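Local coordinates for protein porin (Rhodobacter capsulatus, PDB 2POR) that forms trimeric outer-membrane channels through which small hydrophilic solutes, up to about 0.6 kDa, diffuse passively, at residues D95-N100 against P287-V292; G84-V89 against G246-V251; D259-G264 against D283-N288. All coordinates share one frame; numbering follows the deposited sequence.

Interaction 1: D95-N100 against P287-V292. With CA (calcium ion), chain C; C8E ((hydroxyethyloxy)tri(ethyloxy)octane), chain E.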
loop_
_atom_site.group_PDB
_atom_site.type_symbol
_atom_site.label_atom_id
_atom_site.label_comp_id
_atom_site.label_asym_id
_atom_site.label_seq_id
_atom_site.Cartn_x
_atom_site.Cartn_y
_atom_site.Cartn_z
ATOM N N ASP A 95 -24.337 -6.069 -1.533
ATOM C CA ASP A 95 -24.356 -7.018 -2.627
ATOM C C ASP A 95 -24.396 -8.478 -2.176
ATOM O O ASP A 95 -24.343 -9.410 -2.966
ATOM C CB ASP A 95 -23.142 -6.859 -3.445
ATOM C CG ASP A 95 -23.146 -5.634 -4.319
ATOM O OD1 ASP A 95 -24.183 -5.171 -4.758
ATOM O OD2 ASP A 95 -22.077 -5.113 -4.591
ATOM N N ASP A 96 -24.495 -8.672 -0.884
ATOM C CA ASP A 96 -24.419 -9.970 -0.235
ATOM C C ASP A 96 -25.446 -10.980 -0.754
ATOM O O ASP A 96 -25.154 -12.174 -0.740
ATOM C CB ASP A 96 -24.602 -9.747 1.271
ATOM C CG ASP A 96 -23.659 -8.726 1.890
ATOM O OD1 ASP A 96 -23.874 -7.503 1.798
ATOM O OD2 ASP A 96 -22.683 -9.199 2.457
ATOM N N ARG A 97 -26.644 -10.588 -1.215
ATOM C CA ARG A 97 -27.671 -11.503 -1.699
ATOM C C ARG A 97 -27.828 -11.461 -3.196
ATOM O O ARG A 97 -28.802 -11.990 -3.755
ATOM C CB ARG A 97 -28.998 -11.165 -1.000
ATOM C CG ARG A 97 -29.045 -11.403 0.502
ATOM C CD ARG A 97 -28.910 -12.903 0.824
ATOM N NE ARG A 97 -28.901 -13.073 2.264
ATOM C CZ ARG A 97 -27.779 -13.224 3.000
ATOM N NH1 ARG A 97 -26.581 -13.264 2.429
ATOM N NH2 ARG A 97 -27.816 -13.216 4.347
ATOM N N GLY A 98 -26.881 -10.849 -3.909
ATOM C CA GLY A 98 -26.960 -10.711 -5.365
ATOM C C GLY A 98 -26.458 -9.337 -5.848
ATOM O O GLY A 98 -25.726 -9.220 -6.842
ATOM N N GLY A 99 -26.974 -8.328 -5.144
ATOM C CA GLY A 99 -26.550 -6.958 -5.346
ATOM C C GLY A 99 -27.169 -6.237 -6.515
ATOM O O GLY A 99 -27.946 -6.760 -7.310
ATOM N N ASN A 100 -26.770 -4.995 -6.677
ATOM C CA ASN A 100 -27.352 -4.100 -7.686
ATOM C C ASN A 100 -26.633 -4.194 -8.997
ATOM O O ASN A 100 -27.074 -3.667 -10.006
ATOM C CB ASN A 100 -27.284 -2.661 -7.140
ATOM C CG ASN A 100 -25.850 -2.176 -6.975
ATOM O OD1 ASN A 100 -25.044 -2.733 -6.225
ATOM N ND2 ASN A 100 -25.456 -1.142 -7.701
ATOM N N PRO A 287 -33.816 -20.434 -0.795
ATOM C CA PRO A 287 -34.277 -21.052 0.453
ATOM C C PRO A 287 -33.699 -20.578 1.794
ATOM O O PRO A 287 -34.443 -20.236 2.721
ATOM C CB PRO A 287 -34.047 -22.539 0.185
ATOM C CG PRO A 287 -33.026 -22.597 -0.937
ATOM C CD PRO A 287 -33.580 -21.486 -1.801
ATOM N N ASN A 288 -32.363 -20.601 1.932
ATOM C CA ASN A 288 -31.695 -20.179 3.180
ATOM C C ASN A 288 -31.808 -18.677 3.514
ATOM O O ASN A 288 -32.156 -18.328 4.649
ATOM C CB ASN A 288 -30.172 -20.621 3.111
ATOM C CG ASN A 288 -29.048 -19.682 3.630
ATOM O OD1 ASN A 288 -28.932 -19.330 4.813
ATOM N ND2 ASN A 288 -28.135 -19.243 2.761
ATOM N N SER A 289 -31.520 -17.838 2.501
ATOM C CA SER A 289 -31.387 -16.400 2.581
ATOM C C SER A 289 -32.245 -15.600 3.536
ATOM O O SER A 289 -33.476 -15.506 3.416
ATOM C CB SER A 289 -31.560 -15.854 1.174
ATOM O OG SER A 289 -30.537 -16.451 0.373
ATOM N N ASP A 290 -31.534 -15.047 4.530
ATOM C CA ASP A 290 -32.152 -14.075 5.435
ATOM C C ASP A 290 -31.740 -12.727 4.814
ATOM O O ASP A 290 -30.690 -12.622 4.175
ATOM C CB ASP A 290 -31.594 -14.053 6.851
ATOM C CG ASP A 290 -31.006 -15.351 7.374
ATOM O OD1 ASP A 290 -29.808 -15.613 7.142
ATOM O OD2 ASP A 290 -31.771 -16.061 8.033
ATOM N N MET A 291 -32.559 -11.704 5.021
ATOM C CA MET A 291 -32.347 -10.359 4.514
ATOM C C MET A 291 -31.158 -9.692 5.197
ATOM O O MET A 291 -31.047 -9.785 6.443
ATOM C CB MET A 291 -33.588 -9.583 4.798
ATOM C CG MET A 291 -33.672 -8.176 4.257
ATOM S SD MET A 291 -35.117 -7.415 5.031
ATOM C CE MET A 291 -34.516 -7.233 6.691
ATOM N N VAL A 292 -30.299 -9.066 4.360
ATOM C CA VAL A 292 -29.204 -8.229 4.867
ATOM C C VAL A 292 -29.713 -6.767 4.931
ATOM O O VAL A 292 -30.695 -6.387 4.270
ATOM C CB VAL A 292 -27.922 -8.315 3.961
ATOM C CG1 VAL A 292 -27.413 -9.725 4.095
ATOM C CG2 VAL A 292 -28.161 -7.973 2.507
HETATM CA CA CA C . -22.816 -3.201 -5.830
HETATM C C1 C8E E . -23.529 -14.070 -16.940
HETATM C C2 C8E E . -22.545 -14.218 -15.806
HETATM C C3 C8E E . -23.333 -13.994 -14.562
HETATM C C4 C8E E . -22.296 -14.065 -13.479
HETATM C C5 C8E E . -22.657 -13.205 -12.274
HETATM C C6 C8E E . -24.014 -13.510 -11.648
HETATM C C7 C8E E . -24.181 -12.894 -10.246
HETATM C C8 C8E E . -25.567 -13.295 -9.817
HETATM O O9 C8E E . -25.987 -13.210 -8.471
HETATM C C10 C8E E . -26.568 -14.430 -8.022
HETATM C C11 C8E E . -27.309 -14.234 -6.743
HETATM O O12 C8E E . -27.422 -15.309 -5.825
HETATM C C13 C8E E . -26.386 -15.306 -4.835
HETATM C C14 C8E E . -25.527 -16.571 -4.717
HETATM O O15 C8E E . -26.183 -17.844 -4.525
HETATM C C16 C8E E . -25.786 -18.563 -3.336
HETATM C C17 C8E E . -26.822 -18.711 -2.193
HETATM O O18 C8E E . -26.808 -19.725 -1.150
HETATM C C19 C8E E . -27.418 -20.983 -1.567
HETATM C C20 C8E E . -28.649 -21.502 -0.790
HETATM O O21 C8E E . -29.388 -20.393 -0.258
HETATM O O HOH W 1 -22.736 -1.079 -6.928
HETATM O O HOH W 2 -20.745 -3.317 -6.687
#

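Interaction 2: G84-V89 against G246-V251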
loop_
_atom_site.group_PDB
_atom_site.type_symbol
_atom_site.label_atom_id
_atom_site.label_comp_id
_atom_site.label_asym_id
_atom_site.label_seq_id
_atom_site.Cartn_x
_atom_site.Cartn_y
_atom_site.Cartn_z
ATOM N N GLY A 84 -23.601 0.770 -17.233
ATOM C CA GLY A 84 -23.490 0.787 -15.784
ATOM C C GLY A 84 -24.333 -0.247 -15.033
ATOM O O GLY A 84 -24.688 -1.308 -15.556
ATOM N N ASP A 85 -24.639 0.057 -13.781
ATOM C CA ASP A 85 -25.343 -0.819 -12.859
ATOM C C ASP A 85 -26.677 -0.259 -12.444
ATOM O O ASP A 85 -27.002 0.870 -12.783
ATOM C CB ASP A 85 -24.480 -1.059 -11.597
ATOM C CG ASP A 85 -23.275 -1.930 -11.940
ATOM O OD1 ASP A 85 -23.385 -2.853 -12.742
ATOM O OD2 ASP A 85 -22.199 -1.642 -11.446
ATOM N N LEU A 86 -27.474 -1.003 -11.682
ATOM C CA LEU A 86 -28.770 -0.559 -11.217
ATOM C C LEU A 86 -28.510 0.238 -9.949
ATOM O O LEU A 86 -27.356 0.324 -9.477
ATOM C CB LEU A 86 -29.686 -1.780 -10.956
ATOM C CG LEU A 86 -29.967 -2.719 -12.121
ATOM C CD1 LEU A 86 -31.002 -3.703 -11.600
ATOM C CD2 LEU A 86 -30.524 -2.025 -13.375
ATOM N N TYR A 87 -29.553 0.847 -9.391
ATOM C CA TYR A 87 -29.453 1.685 -8.195
ATOM C C TYR A 87 -28.741 0.975 -7.035
ATOM O O TYR A 87 -29.156 -0.092 -6.621
ATOM C CB TYR A 87 -30.875 2.119 -7.755
ATOM C CG TYR A 87 -30.871 3.058 -6.552
ATOM C CD1 TYR A 87 -30.384 4.361 -6.657
ATOM C CD2 TYR A 87 -31.333 2.589 -5.341
ATOM C CE1 TYR A 87 -30.367 5.174 -5.536
ATOM C CE2 TYR A 87 -31.309 3.389 -4.220
ATOM C CZ TYR A 87 -30.825 4.666 -4.336
ATOM O OH TYR A 87 -30.762 5.428 -3.197
ATOM N N GLU A 88 -27.714 1.578 -6.448
ATOM C CA GLU A 88 -26.923 0.991 -5.393
ATOM C C GLU A 88 -27.595 1.198 -4.080
ATOM O O GLU A 88 -27.912 2.314 -3.665
ATOM C CB GLU A 88 -25.538 1.624 -5.423
ATOM C CG GLU A 88 -24.634 1.020 -4.394
ATOM C CD GLU A 88 -23.186 1.480 -4.463
ATOM O OE1 GLU A 88 -22.524 1.357 -5.485
ATOM O OE2 GLU A 88 -22.687 1.933 -3.450
ATOM N N VAL A 89 -27.813 0.083 -3.414
ATOM C CA VAL A 89 -28.478 0.078 -2.130
ATOM C C VAL A 89 -27.501 -0.198 -1.004
ATOM O O VAL A 89 -26.634 -1.076 -1.149
ATOM C CB VAL A 89 -29.598 -0.990 -2.186
ATOM C CG1 VAL A 89 -30.193 -1.195 -0.793
ATOM C CG2 VAL A 89 -30.663 -0.557 -3.194
ATOM N N GLY A 246 -34.963 4.512 -3.638
ATOM C CA GLY A 246 -34.835 3.698 -4.829
ATOM C C GLY A 246 -34.731 2.202 -4.550
ATOM O O GLY A 246 -34.551 1.793 -3.391
ATOM N N GLY A 247 -34.804 1.391 -5.600
ATOM C CA GLY A 247 -34.715 -0.036 -5.429
ATOM C C GLY A 247 -34.532 -0.680 -6.767
ATOM O O GLY A 247 -34.597 0.012 -7.785
ATOM N N TYR A 248 -34.334 -1.999 -6.791
ATOM C CA TYR A 248 -34.114 -2.704 -8.036
ATOM C C TYR A 248 -34.636 -4.134 -7.863
ATOM O O TYR A 248 -34.811 -4.585 -6.711
ATOM C CB TYR A 248 -32.608 -2.740 -8.378
ATOM C CG TYR A 248 -31.748 -3.509 -7.369
ATOM C CD1 TYR A 248 -31.619 -4.882 -7.515
ATOM C CD2 TYR A 248 -31.161 -2.896 -6.270
ATOM C CE1 TYR A 248 -30.922 -5.629 -6.576
ATOM C CE2 TYR A 248 -30.458 -3.645 -5.320
ATOM C CZ TYR A 248 -30.336 -5.031 -5.478
ATOM O OH TYR A 248 -29.652 -5.846 -4.568
ATOM N N VAL A 249 -34.843 -4.854 -8.957
ATOM C CA VAL A 249 -35.136 -6.285 -8.869
ATOM C C VAL A 249 -34.511 -6.885 -10.116
ATOM O O VAL A 249 -34.498 -6.291 -11.205
ATOM C CB VAL A 249 -36.677 -6.545 -8.777
ATOM C CG1 VAL A 249 -37.400 -6.122 -10.035
ATOM C CG2 VAL A 249 -36.895 -8.032 -8.538
ATOM N N GLN A 250 -33.850 -8.030 -9.947
ATOM C CA GLN A 250 -33.187 -8.678 -11.046
ATOM C C GLN A 250 -33.523 -10.160 -10.932
ATOM O O GLN A 250 -33.815 -10.649 -9.824
ATOM C CB GLN A 250 -31.673 -8.591 -10.968
ATOM C CG GLN A 250 -31.133 -7.241 -10.654
ATOM C CD GLN A 250 -29.692 -7.150 -11.064
ATOM O OE1 GLN A 250 -29.346 -7.407 -12.205
ATOM N NE2 GLN A 250 -28.770 -6.801 -10.193
ATOM N N VAL A 251 -33.540 -10.849 -12.068
ATOM C CA VAL A 251 -33.635 -12.287 -12.004
ATOM C C VAL A 251 -32.613 -12.831 -12.962
ATOM O O VAL A 251 -32.265 -12.284 -14.024
ATOM C CB VAL A 251 -35.092 -12.884 -12.311
ATOM C CG1 VAL A 251 -36.106 -11.787 -12.347
ATOM C CG2 VAL A 251 -35.088 -13.746 -13.530
#

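Interaction 3: D259-G264 against D283-N288. With C8E ((hydroxyethyloxy)tri(ethyloxy)octane), chain E.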
loop_
_atom_site.group_PDB
_atom_site.type_symbol
_atom_site.label_atom_id
_atom_site.label_comp_id
_atom_site.label_asym_id
_atom_site.label_seq_id
_atom_site.Cartn_x
_atom_site.Cartn_y
_atom_site.Cartn_z
ATOM N N ASP A 259 -32.798 -20.644 -10.912
ATOM C CA ASP A 259 -33.156 -19.258 -11.125
ATOM C C ASP A 259 -33.151 -18.587 -9.766
ATOM O O ASP A 259 -33.227 -19.257 -8.733
ATOM C CB ASP A 259 -34.545 -19.096 -11.749
ATOM C CG ASP A 259 -35.706 -19.779 -11.027
ATOM O OD1 ASP A 259 -36.146 -19.306 -9.989
ATOM O OD2 ASP A 259 -36.176 -20.801 -11.516
ATOM N N VAL A 260 -33.003 -17.269 -9.724
ATOM C CA VAL A 260 -33.060 -16.530 -8.478
ATOM C C VAL A 260 -33.576 -15.135 -8.868
ATOM O O VAL A 260 -33.346 -14.653 -9.986
ATOM C CB VAL A 260 -31.622 -16.509 -7.843
ATOM C CG1 VAL A 260 -30.567 -15.878 -8.762
ATOM C CG2 VAL A 260 -31.733 -15.794 -6.510
ATOM N N THR A 261 -34.358 -14.565 -7.960
ATOM C CA THR A 261 -34.812 -13.192 -8.025
ATOM C C THR A 261 -34.202 -12.545 -6.781
ATOM O O THR A 261 -34.324 -13.055 -5.657
ATOM C CB THR A 261 -36.358 -13.116 -7.983
ATOM O OG1 THR A 261 -36.807 -13.724 -9.205
ATOM C CG2 THR A 261 -36.885 -11.674 -7.799
ATOM N N TYR A 262 -33.521 -11.420 -6.978
ATOM C CA TYR A 262 -32.827 -10.727 -5.902
ATOM C C TYR A 262 -33.163 -9.243 -6.061
ATOM O O TYR A 262 -33.428 -8.750 -7.168
ATOM C CB TYR A 262 -31.310 -11.011 -6.009
ATOM C CG TYR A 262 -30.588 -10.945 -7.361
ATOM C CD1 TYR A 262 -30.818 -11.834 -8.414
ATOM C CD2 TYR A 262 -29.601 -9.986 -7.520
ATOM C CE1 TYR A 262 -30.070 -11.766 -9.589
ATOM C CE2 TYR A 262 -28.840 -9.915 -8.691
ATOM C CZ TYR A 262 -29.074 -10.803 -9.716
ATOM O OH TYR A 262 -28.284 -10.731 -10.838
ATOM N N TYR A 263 -33.254 -8.558 -4.950
ATOM C CA TYR A 263 -33.746 -7.202 -4.981
ATOM C C TYR A 263 -33.235 -6.414 -3.773
ATOM O O TYR A 263 -32.711 -6.974 -2.805
ATOM C CB TYR A 263 -35.293 -7.273 -5.037
ATOM C CG TYR A 263 -35.864 -7.864 -3.773
ATOM C CD1 TYR A 263 -36.064 -6.991 -2.713
ATOM C CD2 TYR A 263 -36.065 -9.232 -3.670
ATOM C CE1 TYR A 263 -36.448 -7.453 -1.491
ATOM C CE2 TYR A 263 -36.453 -9.709 -2.440
ATOM C CZ TYR A 263 -36.627 -8.812 -1.370
ATOM O OH TYR A 263 -36.931 -9.271 -0.094
ATOM N N GLY A 264 -33.431 -5.105 -3.743
ATOM C CA GLY A 264 -32.998 -4.247 -2.657
ATOM C C GLY A 264 -33.753 -2.924 -2.763
ATOM O O GLY A 264 -34.261 -2.545 -3.829
ATOM N N ASP A 283 -32.225 -8.716 -0.444
ATOM C CA ASP A 283 -32.483 -10.141 -0.313
ATOM C C ASP A 283 -32.629 -10.845 -1.636
ATOM O O ASP A 283 -32.522 -10.251 -2.720
ATOM C CB ASP A 283 -33.747 -10.330 0.486
ATOM C CG ASP A 283 -33.817 -11.643 1.248
ATOM O OD1 ASP A 283 -32.908 -12.498 1.209
ATOM O OD2 ASP A 283 -34.835 -11.761 1.911
ATOM N N ASN A 284 -32.807 -12.156 -1.570
ATOM C CA ASN A 284 -33.158 -12.871 -2.773
ATOM C C ASN A 284 -34.123 -13.935 -2.282
ATOM O O ASN A 284 -34.335 -14.117 -1.084
ATOM C CB ASN A 284 -31.941 -13.524 -3.450
ATOM C CG ASN A 284 -31.188 -14.502 -2.588
ATOM O OD1 ASN A 284 -31.751 -15.358 -1.905
ATOM N ND2 ASN A 284 -29.879 -14.401 -2.547
ATOM N N ASP A 285 -34.720 -14.625 -3.220
ATOM C CA ASP A 285 -35.671 -15.681 -2.896
ATOM C C ASP A 285 -35.090 -17.094 -2.722
ATOM O O ASP A 285 -35.818 -18.088 -2.780
ATOM C CB ASP A 285 -36.753 -15.706 -3.989
ATOM C CG ASP A 285 -36.319 -16.116 -5.392
ATOM O OD1 ASP A 285 -35.124 -16.334 -5.661
ATOM O OD2 ASP A 285 -37.212 -16.208 -6.237
ATOM N N LEU A 286 -33.789 -17.295 -2.600
ATOM C CA LEU A 286 -33.302 -18.645 -2.412
ATOM C C LEU A 286 -33.755 -19.097 -1.021
ATOM O O LEU A 286 -34.116 -18.262 -0.170
ATOM C CB LEU A 286 -31.798 -18.666 -2.525
ATOM C CG LEU A 286 -31.370 -18.441 -3.933
ATOM C CD1 LEU A 286 -29.887 -18.389 -3.889
ATOM C CD2 LEU A 286 -31.882 -19.510 -4.886
ATOM N N PRO A 287 -33.816 -20.434 -0.795
ATOM C CA PRO A 287 -34.277 -21.052 0.453
ATOM C C PRO A 287 -33.699 -20.578 1.794
ATOM O O PRO A 287 -34.443 -20.236 2.721
ATOM C CB PRO A 287 -34.047 -22.539 0.185
ATOM C CG PRO A 287 -33.026 -22.597 -0.937
ATOM C CD PRO A 287 -33.580 -21.486 -1.801
ATOM N N ASN A 288 -32.363 -20.601 1.932
ATOM C CA ASN A 288 -31.695 -20.179 3.180
ATOM C C ASN A 288 -31.808 -18.677 3.514
ATOM O O ASN A 288 -32.156 -18.328 4.649
ATOM C CB ASN A 288 -30.172 -20.621 3.111
ATOM C CG ASN A 288 -29.048 -19.682 3.630
ATOM O OD1 ASN A 288 -28.932 -19.330 4.813
ATOM N ND2 ASN A 288 -28.135 -19.243 2.761
HETATM C C1 C8E E . -23.529 -14.070 -16.940
HETATM C C2 C8E E . -22.545 -14.218 -15.806
HETATM C C3 C8E E . -23.333 -13.994 -14.562
HETATM C C4 C8E E . -22.296 -14.065 -13.479
HETATM C C5 C8E E . -22.657 -13.205 -12.274
HETATM C C6 C8E E . -24.014 -13.510 -11.648
HETATM C C7 C8E E . -24.181 -12.894 -10.246
HETATM C C8 C8E E . -25.567 -13.295 -9.817
HETATM O O9 C8E E . -25.987 -13.210 -8.471
HETATM C C10 C8E E . -26.568 -14.430 -8.022
HETATM C C11 C8E E . -27.309 -14.234 -6.743
HETATM O O12 C8E E . -27.422 -15.309 -5.825
HETATM C C13 C8E E . -26.386 -15.306 -4.835
HETATM C C14 C8E E . -25.527 -16.571 -4.717
HETATM O O15 C8E E . -26.183 -17.844 -4.525
HETATM C C16 C8E E . -25.786 -18.563 -3.336
HETATM C C17 C8E E . -26.822 -18.711 -2.193
HETATM O O18 C8E E . -26.808 -19.725 -1.150
HETATM C C19 C8E E . -27.418 -20.983 -1.567
HETATM C C20 C8E E . -28.649 -21.502 -0.790
HETATM O O21 C8E E . -29.388 -20.393 -0.258
HETATM O O HOH W 3 -36.821 -16.568 -9.186
#

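Interaction 1: D95-N100 against P287-V292
Arg97 closes on the backbone carbonyl of Asp290 side-on: NE donates to Asp290 O at 2.7 Å and NH2 to the same oxygen at 2.9 Å. That oxygen lies close to the guanidinium plane, so one acceptor takes both N-H groups. The Asp290 carboxylate, OD1 4.2 Å from Arg97 NH2, is too far for a salt bridge and probably adds a weak attraction.

Van der Waals packing comes from Val292, whose CG1 sits over one face of the guanidinium, off toward its rim, 3.5 Å from Arg97 NH2. The Arg97 chain bends at chi2 (-65°), which turns CD toward Ser289. An alanine in place of Arg97 would probably leave Asp290 O without either donor and open a gap over Val292 CG1.

Metal binding holds the other end of 95-100. Asp95 grips the calcium ion with both carboxylate oxygens and Asn100 OD1 joins at 2.3 Å; two waters, with Asp93 and Asp101, also belong to this site. A type I turn from Asp95 to Gly98 leads from the calcium to Arg97.

The loop carrying 95-100, between helix 78-83 and strand 118-125, meets the connection from strand 275-284 to strand 292-300, and Arg97 O accepts from Asn284 ND2.

Interaction 2: G84-V89 against G246-V251
Leu86, Tyr87 and Val89 pack against Tyr248, Gln250 and the backbone of two glycines, a buried and largely apolar contact between the long loop that follows helix 78-83 and strand 243-254 of the barrel wall. The touching backbones run at 120° to each other, so the loop passes across the strand and does not pair with it.

Leu86 reaches the strand with CD1. This methyl meets Gln250 tip to tip, 3.7 Å from CG, and lies equally close to Tyr248 CB. The amide of Gln250 has its polar partners beyond the two segments: OE1 bonds to Tyr200 OH, and NE2 to the carbonyl oxygens of Gly99 and Asp101.

Such a loop, folded inward from between two strands and laid against the inner wall, is the familiar constriction loop of the trimeric general porins, where it narrows the pore; the packing of 84-89 on the strand is consistent with that arrangement.

CG of Tyr87 is anti to the backbone N (chi1 -177°), on the side of the strand, and the CD2-CE2 side of the ring reaches the backbone of Gly246 and Gly247. CD2 lies 3.5 Å from Gly246 C, and CE2 is 3.6 Å from Gly246 CA. A side chain at Gly246 would point at this ring, with its CB only 2.8 Å from Tyr87 CD2, so the bare backbone is what lets the tyrosine settle there. Tyr248 takes contacts along one side of its own ring: CD2 stands 3.5 Å from Tyr87 O, while Val89 CG2 comes to the ring edge 3.8 Å from CE2, the two side chains crossing at a slant. Ser235 of the adjoining strand 226-240 accepts from Tyr87 N through its OG.

Interaction 3: D259-G264 against D283-N288
Asp285 meets Thr261 twice. Its carboxylate OD1 receives Thr261 N at 3.0 Å in an almost straight bond (175°), the donor coming from above the carboxylate plane, and its own N donates to Thr261 O at 2.9 Å. Asp285 CG, held between the backbone N and the carbonyl carbon (chi1 66°), lies 3.6 Å from Thr261 N. The side chain thus takes an amide of the strand edge just where the regular ladder ends. That ladder is antiparallel: Tyr263 and Asp283 form a hydrogen-bonded pair, N to O in both directions, and Tyr262 with Asn284 is the adjoining non-hydrogen-bonded pair, their CA atoms only 3.8 Å apart.

On the face carrying Tyr263 and Asp283 the two side chains lie side by side and point the same way, ring and carboxylate planes 54° apart; Tyr263 OH comes 3.4 Å from Asp283 CB. On the face of Tyr262 and Asn284 the two CB atoms touch at 3.6 Å. Val260 CG2 packs on Leu286 CG at 3.7 Å, the side chains crossing obliquely.

Further out, Asn284 OD1 accepts from Leu286 N, which stands above the carbonyl plane: an Asx turn just where the strand gives way to loop. The same oxygen bonds with Ser289 OG. A water links Asp259 OD1, Thr261 OG1 and Asp285 OD2. The detergent chain runs past Leu286, whose CD1 is 3.5 Å from its C17, and its ether O9 lies over a face of the Tyr262 ring.

All this is the open end of the hairpin made by strands 258-272 and 275-284; on its other edge strand 258-272 pairs with strand 243-254, Tyr262 bonding through its backbone with Gln250.

Interactions 1 and 3 are close neighbours, their centres about 6 Å apart, and they share Pro287 and Asn288; interaction 2 lies about 13 Å from each, centre to centre. Strands 243-254, 258-272 and 275-284 stand side by side in the barrel, so interactions 2 and 3 rest on one continuous piece of its wall. Along the chain, 84-89 and 95-100 come first, both in the loop between helix 78-83 and strand 118-125, and their partners follow much later, with interaction 2 closing before interaction 3 opens. These contacts tie the loop to the wall by packing on strand 243-254 and, beside a calcium site, to the connection between strands 275-284 and 292-300.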